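Local atomic coordinates of thiol transferase (Phanerochaete chrysosporium, PDB entry 4F0B), a protein that probably acts as a Ure2p-class glutathione transferase with thiol transferase activity, and binds oxidized glutathione disulfide. Residues G124-M129 / F184-I189; G131-F136 / P191-D196; Q117-A122 / Y176-I181; R157-L162 / P201-W206. All coordinates share one frame; numbering follows the deposited sequence. Where two conformers were deposited one is given.

Contact 1: residues G124-M129 / F184-I189. With GDS (oxidized glutathione disulfide), chain C.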
# COMPACT_ATOMS: atom_id res chain seq x y z
N GLY A 124 -2.03 -0.65 -2.95
CA GLY A 124 -3.35 -1.08 -2.51
C GLY A 124 -4.31 -1.37 -3.66
O GLY A 124 -5.36 -1.94 -3.44
N GLY A 125 -3.94 -0.98 -4.87
CA GLY A 125 -4.78 -1.09 -6.05
C GLY A 125 -4.22 -2.06 -7.07
O GLY A 125 -4.61 -3.24 -7.11
N ILE A 126 -3.28 -1.60 -7.88
CA ILE A 126 -2.77 -2.42 -8.98
C ILE A 126 -2.15 -3.77 -8.49
O ILE A 126 -2.50 -4.83 -9.01
CB ILE A 126 -1.76 -1.64 -9.83
CG1 ILE A 126 -2.52 -0.61 -10.68
CG2 ILE A 126 -1.00 -2.58 -10.78
CD1 ILE A 126 -1.65 0.42 -11.44
N GLY A 127 -1.25 -3.75 -7.51
CA GLY A 127 -0.63 -5.00 -7.12
C GLY A 127 -1.64 -6.01 -6.58
O GLY A 127 -1.72 -7.16 -7.05
N PRO A 128 -2.47 -5.61 -5.60
CA PRO A 128 -3.44 -6.57 -5.06
C PRO A 128 -4.43 -7.03 -6.14
O PRO A 128 -4.71 -8.24 -6.24
CB PRO A 128 -4.16 -5.77 -3.97
CG PRO A 128 -3.04 -4.82 -3.46
CD PRO A 128 -2.30 -4.44 -4.73
N MET A 129 -5.00 -6.11 -6.92
CA MET A 129 -6.08 -6.50 -7.83
C MET A 129 -5.58 -7.23 -9.08
O MET A 129 -6.17 -8.24 -9.48
CB MET A 129 -6.89 -5.28 -8.24
CG MET A 129 -7.58 -4.62 -7.07
SD MET A 129 -8.84 -5.65 -6.24
CE MET A 129 -7.96 -6.25 -4.82
N PHE A 184 5.70 -0.45 -12.73
CA PHE A 184 6.26 -1.11 -13.90
C PHE A 184 6.38 -2.62 -13.74
O PHE A 184 6.15 -3.38 -14.68
CB PHE A 184 7.61 -0.47 -14.27
CG PHE A 184 8.35 -1.24 -15.31
CD1 PHE A 184 8.01 -1.10 -16.65
CD2 PHE A 184 9.40 -2.10 -14.96
CE1 PHE A 184 8.69 -1.82 -17.64
CE2 PHE A 184 10.07 -2.82 -15.93
CZ PHE A 184 9.74 -2.68 -17.25
N GLY A 185 6.74 -3.09 -12.55
CA GLY A 185 6.87 -4.53 -12.36
C GLY A 185 5.58 -5.30 -12.68
O GLY A 185 5.65 -6.43 -13.21
N TRP A 186 4.44 -4.68 -12.33
CA TRP A 186 3.13 -5.23 -12.67
C TRP A 186 2.71 -4.93 -14.11
O TRP A 186 2.17 -5.80 -14.82
CB TRP A 186 2.08 -4.74 -11.68
CG TRP A 186 2.18 -5.43 -10.36
CD1 TRP A 186 2.83 -4.99 -9.23
CD2 TRP A 186 1.62 -6.69 -10.05
NE1 TRP A 186 2.72 -5.94 -8.22
CE2 TRP A 186 1.97 -6.99 -8.70
CE3 TRP A 186 0.85 -7.62 -10.78
CZ2 TRP A 186 1.55 -8.16 -8.06
CZ3 TRP A 186 0.44 -8.80 -10.15
CH2 TRP A 186 0.80 -9.06 -8.78
N ALA A 187 2.92 -3.69 -14.55
CA ALA A 187 2.44 -3.30 -15.89
C ALA A 187 3.10 -4.12 -16.99
O ALA A 187 2.43 -4.41 -17.99
CB ALA A 187 2.66 -1.81 -16.10
N ARG A 188 4.38 -4.50 -16.83
CA ARG A 188 5.05 -5.23 -17.89
C ARG A 188 4.47 -6.64 -18.10
O ARG A 188 4.70 -7.23 -19.16
CB ARG A 188 6.57 -5.27 -17.65
CG ARG A 188 6.99 -6.21 -16.53
CD ARG A 188 8.48 -6.05 -16.24
NE ARG A 188 9.31 -6.44 -17.39
CZ ARG A 188 9.79 -7.67 -17.57
NH1 ARG A 188 9.57 -8.63 -16.66
NH2 ARG A 188 10.54 -7.95 -18.64
N ILE A 189 3.73 -7.15 -17.13
CA ILE A 189 3.03 -8.42 -17.30
C ILE A 189 1.52 -8.27 -17.44
O ILE A 189 0.83 -9.29 -17.50
CB ILE A 189 3.37 -9.45 -16.18
CG1 ILE A 189 2.80 -8.99 -14.84
CG2 ILE A 189 4.91 -9.74 -16.19
CD1 ILE A 189 2.78 -10.08 -13.71
N1 GDS C . 2.58 -6.31 -0.45
CA1 GDS C . 3.79 -7.16 -0.67
C1 GDS C . 4.88 -6.27 -1.32
OE1 GDS C . 4.52 -5.29 -2.01
OE2 GDS C . 6.07 -6.57 -1.10
CB1 GDS C . 3.45 -8.31 -1.64
CG1 GDS C . 4.62 -9.29 -1.82
CD1 GDS C . 4.12 -10.54 -2.51
O1 GDS C . 2.98 -10.73 -2.91
N2 GDS C . 5.06 -11.54 -2.62
CA2 GDS C . 4.78 -12.83 -3.28
C2 GDS C . 5.20 -13.95 -2.35
O2 GDS C . 6.27 -13.91 -1.69
CB2 GDS C . 5.55 -13.01 -4.58
SG2 GDS C . 5.30 -11.71 -5.79
N3 GDS C . 4.34 -14.99 -2.33
CA3 GDS C . 4.65 -16.16 -1.50
C3 GDS C . 3.53 -16.57 -0.62
OE3 GDS C . 3.75 -17.53 0.13
OE4 GDS C . 2.44 -15.93 -0.68
N4 GDS C . 0.77 -10.14 -4.67
CA4 GDS C . -0.25 -9.15 -4.38
C4 GDS C . 0.31 -7.71 -4.12
OE5 GDS C . 1.42 -7.39 -4.57
OE6 GDS C . -0.43 -6.97 -3.45
C5 GDS C . 0.50 -11.15 -5.50
O5 GDS C . -0.62 -11.27 -6.06
CA5 GDS C . 1.60 -12.16 -5.74
N5 GDS C . 1.02 -13.52 -5.83
CB5 GDS C . 2.31 -11.73 -7.04
SG5 GDS C . 3.80 -12.68 -7.30
CA6 GDS C . -0.27 -16.08 -2.73
C6 GDS C . -1.77 -16.00 -3.09
OE7 GDS C . -2.24 -14.90 -3.44
OE8 GDS C . -2.44 -17.06 -2.95
N6 GDS C . -0.14 -16.93 -1.55
CB6 GDS C . 0.55 -16.68 -3.92
CG6 GDS C . 0.64 -15.81 -5.21
CD6 GDS C . 1.36 -14.52 -4.95
O6 GDS C . 2.15 -14.32 -4.05
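Gly127 lays its main chain on an indole ring: its CA stands over one face of Trp186, 3.8 Å from the centroid of the five-membered ring and 19° off the normal, a CH-pi contact. The two helices involved, 109-139 and 178-187, belong to the all-helical C-terminal domain of the glutathione transferase fold. The carbonyl of the same glycine continues over that face, with Gly127 O 3.6 Å from Trp186 CZ2, so one peptide covers both rings. Trp186 CG is anti to its carbonyl carbon (chi1 -75°), which directs the indole toward helix 109-139, its face against Gly127. The Ile126 and Trp186 side chains run in opposite senses, and Ile126 CG2 touches Trp186 CB at 3.9 Å. The helix is irregular, with a pi-type turn at 124-126 and a kink at Pro128, whose ring nitrogen cannot donate to the preceding turn. The far corner of the indole reaches the bound disulfide, Trp186 CH2 lying 3.5 Å from GDS CB5. Trp186 NE1 is hydrogen-bonded to Asn18 OD1, a bond that would hold the indole in its orientation, while Asn18 ND2 binds the ligand. The Pro128 ring makes van der Waals contact with the ligand carboxylate, its CG and CD each 3.4 Å from GDS OE6.

Contact 2: residues G131-F136 / P191-D196. With GDS (oxidized glutathione disulfide), chain C.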
# COMPACT_ATOMS: atom_id res chain seq x y z
N GLY A 131 -2.89 -8.94 -8.99
CA GLY A 131 -2.47 -10.21 -8.42
C GLY A 131 -3.64 -11.18 -8.30
O GLY A 131 -3.48 -12.39 -8.50
N GLN A 132 -4.84 -10.65 -8.01
CA GLN A 132 -6.02 -11.53 -7.92
C GLN A 132 -6.42 -11.95 -9.32
O GLN A 132 -6.85 -13.09 -9.52
CB GLN A 132 -7.20 -10.84 -7.23
CG GLN A 132 -6.92 -10.38 -5.77
CD GLN A 132 -5.98 -11.30 -5.02
OE1 GLN A 132 -6.33 -12.43 -4.65
NE2 GLN A 132 -4.77 -10.82 -4.78
N ALA A 133 -6.32 -11.03 -10.29
CA ALA A 133 -6.60 -11.42 -11.68
C ALA A 133 -5.68 -12.55 -12.13
O ALA A 133 -6.13 -13.53 -12.71
CB ALA A 133 -6.45 -10.22 -12.60
N ASN A 134 -4.39 -12.44 -11.79
CA ASN A 134 -3.47 -13.50 -12.14
C ASN A 134 -3.85 -14.78 -11.42
O ASN A 134 -3.83 -15.86 -12.02
CB ASN A 134 -2.06 -13.11 -11.72
CG ASN A 134 -1.41 -12.13 -12.68
OD1 ASN A 134 -1.98 -11.78 -13.72
ND2 ASN A 134 -0.20 -11.67 -12.32
N HIS A 135 -4.22 -14.66 -10.14
CA HIS A 135 -4.60 -15.89 -9.43
C HIS A 135 -5.75 -16.61 -10.14
O HIS A 135 -5.65 -17.78 -10.49
CB HIS A 135 -5.02 -15.62 -7.99
CG HIS A 135 -5.36 -16.90 -7.29
ND1 HIS A 135 -4.39 -17.80 -6.92
CD2 HIS A 135 -6.55 -17.48 -7.00
CE1 HIS A 135 -4.96 -18.87 -6.39
NE2 HIS A 135 -6.27 -18.70 -6.44
N PHE A 136 -6.84 -15.90 -10.40
CA PHE A 136 -8.01 -16.57 -10.97
C PHE A 136 -7.84 -16.95 -12.44
O PHE A 136 -8.33 -17.99 -12.87
CB PHE A 136 -9.27 -15.74 -10.73
CG PHE A 136 -9.74 -15.77 -9.30
CD1 PHE A 136 -10.36 -16.90 -8.78
CD2 PHE A 136 -9.50 -14.67 -8.49
CE1 PHE A 136 -10.80 -16.93 -7.44
CE2 PHE A 136 -9.92 -14.68 -7.16
CZ PHE A 136 -10.56 -15.81 -6.63
N PRO A 191 -0.16 -7.74 -20.17
CA PRO A 191 -0.68 -8.52 -21.31
C PRO A 191 -0.92 -9.97 -20.94
O PRO A 191 -1.95 -10.56 -21.32
CB PRO A 191 0.42 -8.36 -22.37
CG PRO A 191 1.01 -6.97 -22.08
CD PRO A 191 1.05 -6.98 -20.52
N ARG A 192 -0.00 -10.52 -20.14
CA ARG A 192 -0.16 -11.87 -19.63
C ARG A 192 -1.40 -11.99 -18.75
O ARG A 192 -2.14 -12.95 -18.86
CB ARG A 192 1.06 -12.28 -18.83
CG ARG A 192 0.95 -13.65 -18.44
CD ARG A 192 2.10 -14.10 -17.62
NE ARG A 192 1.84 -15.50 -17.34
CZ ARG A 192 2.50 -16.22 -16.46
NH1 ARG A 192 3.47 -15.67 -15.73
NH2 ARG A 192 2.16 -17.47 -16.29
N THR A 193 -1.61 -10.99 -17.88
CA THR A 193 -2.78 -11.00 -17.02
C THR A 193 -4.04 -11.08 -17.85
O THR A 193 -4.99 -11.76 -17.48
CB THR A 193 -2.83 -9.72 -16.16
OG1 THR A 193 -1.65 -9.64 -15.37
CG2 THR A 193 -4.09 -9.70 -15.24
N GLY A 194 -4.06 -10.33 -18.95
CA GLY A 194 -5.20 -10.36 -19.86
C GLY A 194 -5.64 -8.97 -20.32
O GLY A 194 -6.70 -8.82 -20.94
N LEU A 195 -4.83 -7.95 -20.05
CA LEU A 195 -5.18 -6.61 -20.49
C LEU A 195 -4.56 -6.35 -21.85
O LEU A 195 -3.39 -6.67 -22.09
CB LEU A 195 -4.71 -5.55 -19.49
CG LEU A 195 -5.55 -5.36 -18.23
CD1 LEU A 195 -5.25 -6.48 -17.27
CD2 LEU A 195 -5.21 -4.03 -17.60
N ASP A 196 -5.33 -5.74 -22.73
CA ASP A 196 -4.81 -5.33 -24.01
C ASP A 196 -4.26 -3.92 -23.83
O ASP A 196 -5.03 -2.97 -23.69
CB ASP A 196 -5.95 -5.31 -25.03
CG ASP A 196 -5.48 -4.98 -26.43
OD1 ASP A 196 -4.32 -4.57 -26.59
OD2 ASP A 196 -6.29 -5.14 -27.37
N1 GDS C . 2.58 -6.31 -0.45
CA1 GDS C . 3.79 -7.16 -0.67
C1 GDS C . 4.88 -6.27 -1.32
OE1 GDS C . 4.52 -5.29 -2.01
OE2 GDS C . 6.07 -6.57 -1.10
CB1 GDS C . 3.45 -8.31 -1.64
CG1 GDS C . 4.62 -9.29 -1.82
CD1 GDS C . 4.12 -10.54 -2.51
O1 GDS C . 2.98 -10.73 -2.91
N2 GDS C . 5.06 -11.54 -2.62
CA2 GDS C . 4.78 -12.83 -3.28
C2 GDS C . 5.20 -13.95 -2.35
O2 GDS C . 6.27 -13.91 -1.69
CB2 GDS C . 5.55 -13.01 -4.58
SG2 GDS C . 5.30 -11.71 -5.79
N3 GDS C . 4.34 -14.99 -2.33
CA3 GDS C . 4.65 -16.16 -1.50
C3 GDS C . 3.53 -16.57 -0.62
OE3 GDS C . 3.75 -17.53 0.13
OE4 GDS C . 2.44 -15.93 -0.68
N4 GDS C . 0.77 -10.14 -4.67
CA4 GDS C . -0.25 -9.15 -4.38
C4 GDS C . 0.31 -7.71 -4.12
OE5 GDS C . 1.42 -7.39 -4.57
OE6 GDS C . -0.43 -6.97 -3.45
C5 GDS C . 0.50 -11.15 -5.50
O5 GDS C . -0.62 -11.27 -6.06
CA5 GDS C . 1.60 -12.16 -5.74
N5 GDS C . 1.02 -13.52 -5.83
CB5 GDS C . 2.31 -11.73 -7.04
SG5 GDS C . 3.80 -12.68 -7.30
CA6 GDS C . -0.27 -16.08 -2.73
C6 GDS C . -1.77 -16.00 -3.09
OE7 GDS C . -2.24 -14.90 -3.44
OE8 GDS C . -2.44 -17.06 -2.95
N6 GDS C . -0.14 -16.93 -1.55
CB6 GDS C . 0.55 -16.68 -3.92
CG6 GDS C . 0.64 -15.81 -5.21
CD6 GDS C . 1.36 -14.52 -4.95
O6 GDS C . 2.15 -14.32 -4.05
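The flat carboxamide of Asn134 is met in its own plane by Thr193: OG1 donates to Asn134 OD1 over 2.7 Å, on a lone pair, with a C=O...donor angle of 133°. At the amide's other end, ND2 packs against Ile189 CD1 and Trp186 CZ3. Two more flat groups follow in helix 109-139. One face of the Phe136 ring has His135 CD2 4.1 Å above its centre, while the imidazole itself lies obliquely to GDS OE8, and His135 NE2 is hydrogen-bonded to Tyr146 OH of the second subunit.

The side chains of Asn134 and Thr193 are roughly perpendicular. A chi2 of -3° eclipses Asn134 OD1 with CA, which presents the oxygen to the hydroxyl. Thr193 then places its two branches on different work: OG1 takes the bond, while CG2, anti to the backbone N, rests 3.6 Å from Ala133 CB. These small groups let the chains come close, with the CA atoms of Asn134 and Thr193 5.5 Å apart. Gln130 NE2 donates to the buried hydroxyl, and Ile189 O is a second acceptor that would have to share its one proton; together these partners probably restrict its rotation. Gly194, with positive phi, ends the short helix.

Gly131 is a pocket residue, its CA 3.2 Å from GDS O5. In the C-terminal domain, the contact thus ties the short helix 190-193 to the later part of helix 109-139, whose Ala133 and Phe136 also face helix 145-166; beyond Gly194, Leu195 packs on Tyr159 of that same helix.

Contact 3: residues Q117-A122 / Y176-I181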
# COMPACT_ATOMS: atom_id res chain seq x y z
N GLN A 117 1.56 9.03 -2.46
CA GLN A 117 0.19 8.74 -2.90
C GLN A 117 0.19 7.74 -4.05
O GLN A 117 -0.62 6.79 -4.05
CB GLN A 117 -0.49 10.05 -3.33
CG GLN A 117 -0.69 11.04 -2.18
CD GLN A 117 -1.25 12.33 -2.68
OE1 GLN A 117 -2.26 12.36 -3.38
NE2 GLN A 117 -0.57 13.45 -2.35
N TRP A 118 1.06 7.94 -5.05
CA TRP A 118 1.10 6.99 -6.17
C TRP A 118 1.67 5.63 -5.81
O TRP A 118 1.19 4.61 -6.32
CB TRP A 118 1.74 7.63 -7.42
CG TRP A 118 0.82 8.66 -8.01
CD1 TRP A 118 0.85 10.00 -7.78
CD2 TRP A 118 -0.32 8.42 -8.87
NE1 TRP A 118 -0.19 10.63 -8.48
CE2 TRP A 118 -0.92 9.67 -9.12
CE3 TRP A 118 -0.86 7.29 -9.44
CZ2 TRP A 118 -2.06 9.80 -9.94
CZ3 TRP A 118 -1.99 7.41 -10.24
CH2 TRP A 118 -2.56 8.66 -10.48
N LEU A 119 2.62 5.59 -4.87
CA LEU A 119 3.10 4.30 -4.38
C LEU A 119 1.98 3.56 -3.65
O LEU A 119 1.76 2.36 -3.89
CB LEU A 119 4.30 4.47 -3.46
CG LEU A 119 5.60 4.82 -4.17
CD1 LEU A 119 6.64 5.23 -3.12
CD2 LEU A 119 6.16 3.62 -4.94
N PHE A 120 1.27 4.26 -2.76
CA PHE A 120 0.16 3.63 -2.05
C PHE A 120 -0.98 3.24 -2.99
O PHE A 120 -1.62 2.17 -2.78
CB PHE A 120 -0.32 4.49 -0.88
CG PHE A 120 0.50 4.35 0.36
CD1 PHE A 120 0.41 3.19 1.12
CD2 PHE A 120 1.37 5.37 0.79
CE1 PHE A 120 1.18 3.06 2.27
CE2 PHE A 120 2.14 5.25 1.95
CZ PHE A 120 2.04 4.08 2.71
N PHE A 121 -1.24 4.04 -4.03
CA PHE A 121 -2.23 3.65 -5.02
C PHE A 121 -1.86 2.31 -5.65
O PHE A 121 -2.71 1.44 -5.82
CB PHE A 121 -2.34 4.78 -6.08
CG PHE A 121 -3.08 4.35 -7.33
CD1 PHE A 121 -4.48 4.25 -7.35
CD2 PHE A 121 -2.37 4.05 -8.48
CE1 PHE A 121 -5.16 3.85 -8.54
CE2 PHE A 121 -3.04 3.66 -9.67
CZ PHE A 121 -4.43 3.55 -9.70
N ALA A 122 -0.61 2.17 -6.06
CA ALA A 122 -0.14 0.93 -6.68
C ALA A 122 -0.19 -0.21 -5.67
O ALA A 122 -0.58 -1.33 -6.01
CB ALA A 122 1.31 1.09 -7.10
N TYR A 176 11.29 10.09 -14.23
CA TYR A 176 11.29 8.67 -13.86
C TYR A 176 11.78 8.46 -12.44
O TYR A 176 12.80 9.00 -12.03
CB TYR A 176 12.21 7.94 -14.83
CG TYR A 176 12.53 6.50 -14.50
CD1 TYR A 176 11.60 5.48 -14.73
CD2 TYR A 176 13.78 6.15 -14.00
CE1 TYR A 176 11.91 4.15 -14.47
CE2 TYR A 176 14.09 4.81 -13.75
CZ TYR A 176 13.17 3.84 -14.00
OH TYR A 176 13.50 2.53 -13.77
N GLY A 177 11.03 7.67 -11.69
CA GLY A 177 11.45 7.41 -10.32
C GLY A 177 10.71 6.24 -9.72
O GLY A 177 10.12 5.41 -10.42
N ILE A 178 10.81 6.17 -8.39
CA ILE A 178 10.32 4.98 -7.68
C ILE A 178 8.83 4.70 -7.85
O ILE A 178 8.44 3.53 -7.80
CB ILE A 178 10.72 4.96 -6.20
CG1 ILE A 178 10.21 6.19 -5.45
CG2 ILE A 178 12.26 4.83 -6.08
CD1 ILE A 178 10.47 6.11 -3.91
N ALA A 179 8.00 5.72 -8.09
CA ALA A 179 6.60 5.42 -8.39
C ALA A 179 6.43 4.68 -9.70
O ALA A 179 5.61 3.75 -9.78
CB ALA A 179 5.76 6.67 -8.40
N ASP A 180 7.19 5.05 -10.73
CA ASP A 180 7.17 4.30 -11.97
C ASP A 180 7.69 2.89 -11.78
O ASP A 180 7.09 1.96 -12.30
CB ASP A 180 8.03 4.99 -13.02
CG ASP A 180 7.62 6.43 -13.24
OD1 ASP A 180 6.62 6.70 -13.94
OD2 ASP A 180 8.32 7.29 -12.65
N ILE A 181 8.80 2.76 -11.07
CA ILE A 181 9.42 1.46 -10.87
C ILE A 181 8.45 0.48 -10.21
O ILE A 181 8.31 -0.67 -10.65
CB ILE A 181 10.77 1.60 -10.12
CG1 ILE A 181 11.80 2.33 -10.99
CG2 ILE A 181 11.30 0.22 -9.68
CD1 ILE A 181 13.03 2.83 -10.20
O HOH W 1 3.79 3.49 -7.54
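Leu119 reaches across to helix 178-187 with both methyl groups. Its CG is anti to the carbonyl carbon (chi1 -74°), and the extended chi2 of 169° splits the tip over the first turn of the partner. CD2 settles on the backbone, 3.7 Å from Ile178 O and 3.9 Å from Ala179 CA, while Leu119 CD1 meets Ile178 CD1 at 4.0 Å. Ile178 makes that meeting by setting CG1 between its backbone N and carbonyl carbon (chi1 58°), a less common choice that brings CD1 to the leucine. Trp118 behaves differently: only the root touches, CB to Ala179 CB at 4.2 Å, and the indole swings off to pack edge-to-face on Phe82 of the second subunit.

No direct hydrogen bond crosses the contact, but a water donates to both Trp118 O (3.1 Å) and Ala179 O (2.9 Å), joining the two backbones. Gly177 is the N-cap of helix 178-187, and its N donates to Asp180 OD2, 2.9 Å away, on the anti side of the carboxylate. Asp180 OD1 is taken by Trp206 NE1 and Ile172 N. This backbone-to-Asp bond, from the N-cap to the third helical residue, is one half of the N-capping box characteristic of the glutathione transferase C-terminal domain, here with glycine at the cap.

Contact 4: residues R157-L162 / P201-W206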
# COMPACT_ATOMS: atom_id res chain seq x y z
N ARG A 157 -9.93 -0.86 -14.76
CA ARG A 157 -10.29 0.42 -14.16
C ARG A 157 -9.03 1.11 -13.61
O ARG A 157 -8.84 2.32 -13.82
CB ARG A 157 -11.34 0.24 -13.05
CG ARG A 157 -11.91 1.54 -12.51
CD ARG A 157 -12.67 1.32 -11.23
NE ARG A 157 -11.77 0.96 -10.13
CZ ARG A 157 -11.03 1.85 -9.47
NH1 ARG A 157 -11.11 3.15 -9.74
NH2 ARG A 157 -10.23 1.43 -8.48
N LEU A 158 -8.21 0.37 -12.89
CA LEU A 158 -6.98 0.93 -12.32
C LEU A 158 -6.01 1.38 -13.41
O LEU A 158 -5.38 2.46 -13.27
CB LEU A 158 -6.33 -0.11 -11.43
CG LEU A 158 -7.08 -0.37 -10.11
CD1 LEU A 158 -6.61 -1.71 -9.54
CD2 LEU A 158 -6.89 0.78 -9.09
N TYR A 159 -5.88 0.59 -14.48
CA TYR A 159 -5.03 1.01 -15.59
C TYR A 159 -5.58 2.21 -16.34
O TYR A 159 -4.78 2.96 -16.90
CB TYR A 159 -4.66 -0.18 -16.51
CG TYR A 159 -3.51 -0.97 -15.93
CD1 TYR A 159 -3.69 -2.05 -15.10
CD2 TYR A 159 -2.19 -0.57 -16.18
CE1 TYR A 159 -2.62 -2.76 -14.58
CE2 TYR A 159 -1.12 -1.28 -15.64
CZ TYR A 159 -1.35 -2.38 -14.88
OH TYR A 159 -0.26 -3.08 -14.35
N ARG A 160 -6.90 2.43 -16.32
CA ARG A 160 -7.44 3.62 -16.95
C ARG A 160 -7.06 4.83 -16.11
O ARG A 160 -6.70 5.90 -16.67
CB ARG A 160 -8.97 3.50 -17.02
CG ARG A 160 -9.62 4.74 -17.67
CD ARG A 160 -9.19 4.93 -19.15
NE ARG A 160 -9.48 3.73 -19.93
CZ ARG A 160 -8.77 3.33 -20.99
NH1 ARG A 160 -7.72 4.03 -21.41
NH2 ARG A 160 -9.12 2.22 -21.63
N VAL A 161 -7.10 4.71 -14.78
CA VAL A 161 -6.60 5.78 -13.92
C VAL A 161 -5.13 6.10 -14.26
O VAL A 161 -4.74 7.28 -14.44
CB VAL A 161 -6.70 5.40 -12.43
CG1 VAL A 161 -6.02 6.47 -11.53
CG2 VAL A 161 -8.20 5.24 -12.02
N LEU A 162 -4.29 5.07 -14.40
CA LEU A 162 -2.87 5.30 -14.71
C LEU A 162 -2.71 5.91 -16.11
O LEU A 162 -1.90 6.85 -16.30
CB LEU A 162 -2.11 3.98 -14.60
CG LEU A 162 -0.62 4.07 -14.88
CD1 LEU A 162 0.07 4.95 -13.84
CD2 LEU A 162 -0.07 2.65 -14.80
N PRO A 201 -2.90 3.26 -24.27
CA PRO A 201 -1.70 3.56 -25.08
C PRO A 201 -0.67 4.41 -24.34
O PRO A 201 0.53 4.33 -24.66
CB PRO A 201 -2.27 4.30 -26.30
CG PRO A 201 -3.54 4.94 -25.77
CD PRO A 201 -4.11 3.90 -24.82
N ASN A 202 -1.08 5.16 -23.32
CA ASN A 202 -0.10 5.87 -22.51
C ASN A 202 0.67 4.92 -21.60
O ASN A 202 1.90 5.00 -21.50
CB ASN A 202 -0.76 7.02 -21.75
CG ASN A 202 -1.41 8.03 -22.72
OD1 ASN A 202 -0.71 8.88 -23.28
ND2 ASN A 202 -2.71 7.89 -22.95
N VAL A 203 -0.05 3.99 -20.99
CA VAL A 203 0.63 2.97 -20.21
C VAL A 203 1.56 2.15 -21.12
O VAL A 203 2.68 1.86 -20.74
CB VAL A 203 -0.39 2.02 -19.55
CG1 VAL A 203 0.35 0.86 -18.83
CG2 VAL A 203 -1.26 2.78 -18.56
N LYS A 204 1.10 1.83 -22.32
CA LYS A 204 1.91 1.00 -23.20
C LYS A 204 3.25 1.67 -23.54
O LYS A 204 4.32 1.03 -23.44
CB LYS A 204 1.14 0.68 -24.49
CG LYS A 204 1.82 -0.37 -25.37
CD LYS A 204 1.11 -0.50 -26.72
CE LYS A 204 1.72 -1.63 -27.56
NZ LYS A 204 1.16 -1.74 -28.95
N ALA A 205 3.19 2.95 -23.92
CA ALA A 205 4.43 3.66 -24.30
C ALA A 205 5.35 3.85 -23.09
O ALA A 205 6.59 3.89 -23.23
CB ALA A 205 4.09 5.03 -24.94
N TRP A 206 4.76 3.98 -21.92
CA TRP A 206 5.51 4.12 -20.67
C TRP A 206 6.22 2.80 -20.30
O TRP A 206 7.42 2.81 -19.97
CB TRP A 206 4.56 4.66 -19.60
CG TRP A 206 4.98 4.57 -18.17
CD1 TRP A 206 5.66 5.50 -17.42
CD2 TRP A 206 4.59 3.54 -17.27
NE1 TRP A 206 5.74 5.09 -16.11
CE2 TRP A 206 5.11 3.88 -15.99
CE3 TRP A 206 3.86 2.37 -17.41
CZ2 TRP A 206 4.94 3.04 -14.86
CZ3 TRP A 206 3.71 1.52 -16.31
CH2 TRP A 206 4.23 1.87 -15.04
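With chi1 at 175°, Val203 sets CG1 anti to the backbone N and CG2 anti to the carbonyl carbon, so each methyl meets a different partner. Val203 CG1 comes up to the edge of the Tyr159 ring, close to the ring plane, 3.9 Å from Tyr159 CD2. Val203 CG2 is received by Leu162, whose CG is anti to the backbone N (chi1 -179°), and lies 3.9 Å from Leu162 CD2. The same CG2 is 3.9 Å from Tyr159 O, so it sits beside the turn that joins the two residues. Leu162 CD2 goes on to approach the Trp206 ring obliquely, 4.2 Å from Trp206 CZ3. The valine side chain stands crosswise to both Tyr159 and Leu162, and the segments themselves are steeply inclined, their axes 9.4 Å apart at closest and 74° from one another.

The rings send their polar atoms outside this meeting: Tyr159 OH is hydrogen-bonded to Gln130 of helix 109-139, and Trp206 NE1 to Asp180 of helix 178-187. Asp163, just beyond Leu162, accepts from Val203 N and Asn202 ND2, so a carboxylate stands at the start of helix 201-211, where it would probably interact favourably with the helix dipole.

Between the segments no hydrogen bond forms. Their cohesion is that of buried methyl and aromatic carbons, and directional bonding is left to the polar groups around them.

All four contacts lie in the helical C-terminal domain, and the first segments of contacts 3, 1 and 2 follow one another along helix 109-139. Their partners come in the same order through helices 178-187 and 190-193, so this portion of the chain runs beside the long helix. Contact 1 is central, its centre 9 Å from contact 2 and 11 Å from contacts 3 and 4, whereas contacts 2 and 3 are 20 Å apart. Contact 4 joins helix 145-166, which follows helix 109-139, to helix 201-211. Tyr159 of contact 4 touches both Ala187 of contact 1 and Leu195 of contact 2, linking the ligand-lining contacts 1 and 2 to the surrounding helical core.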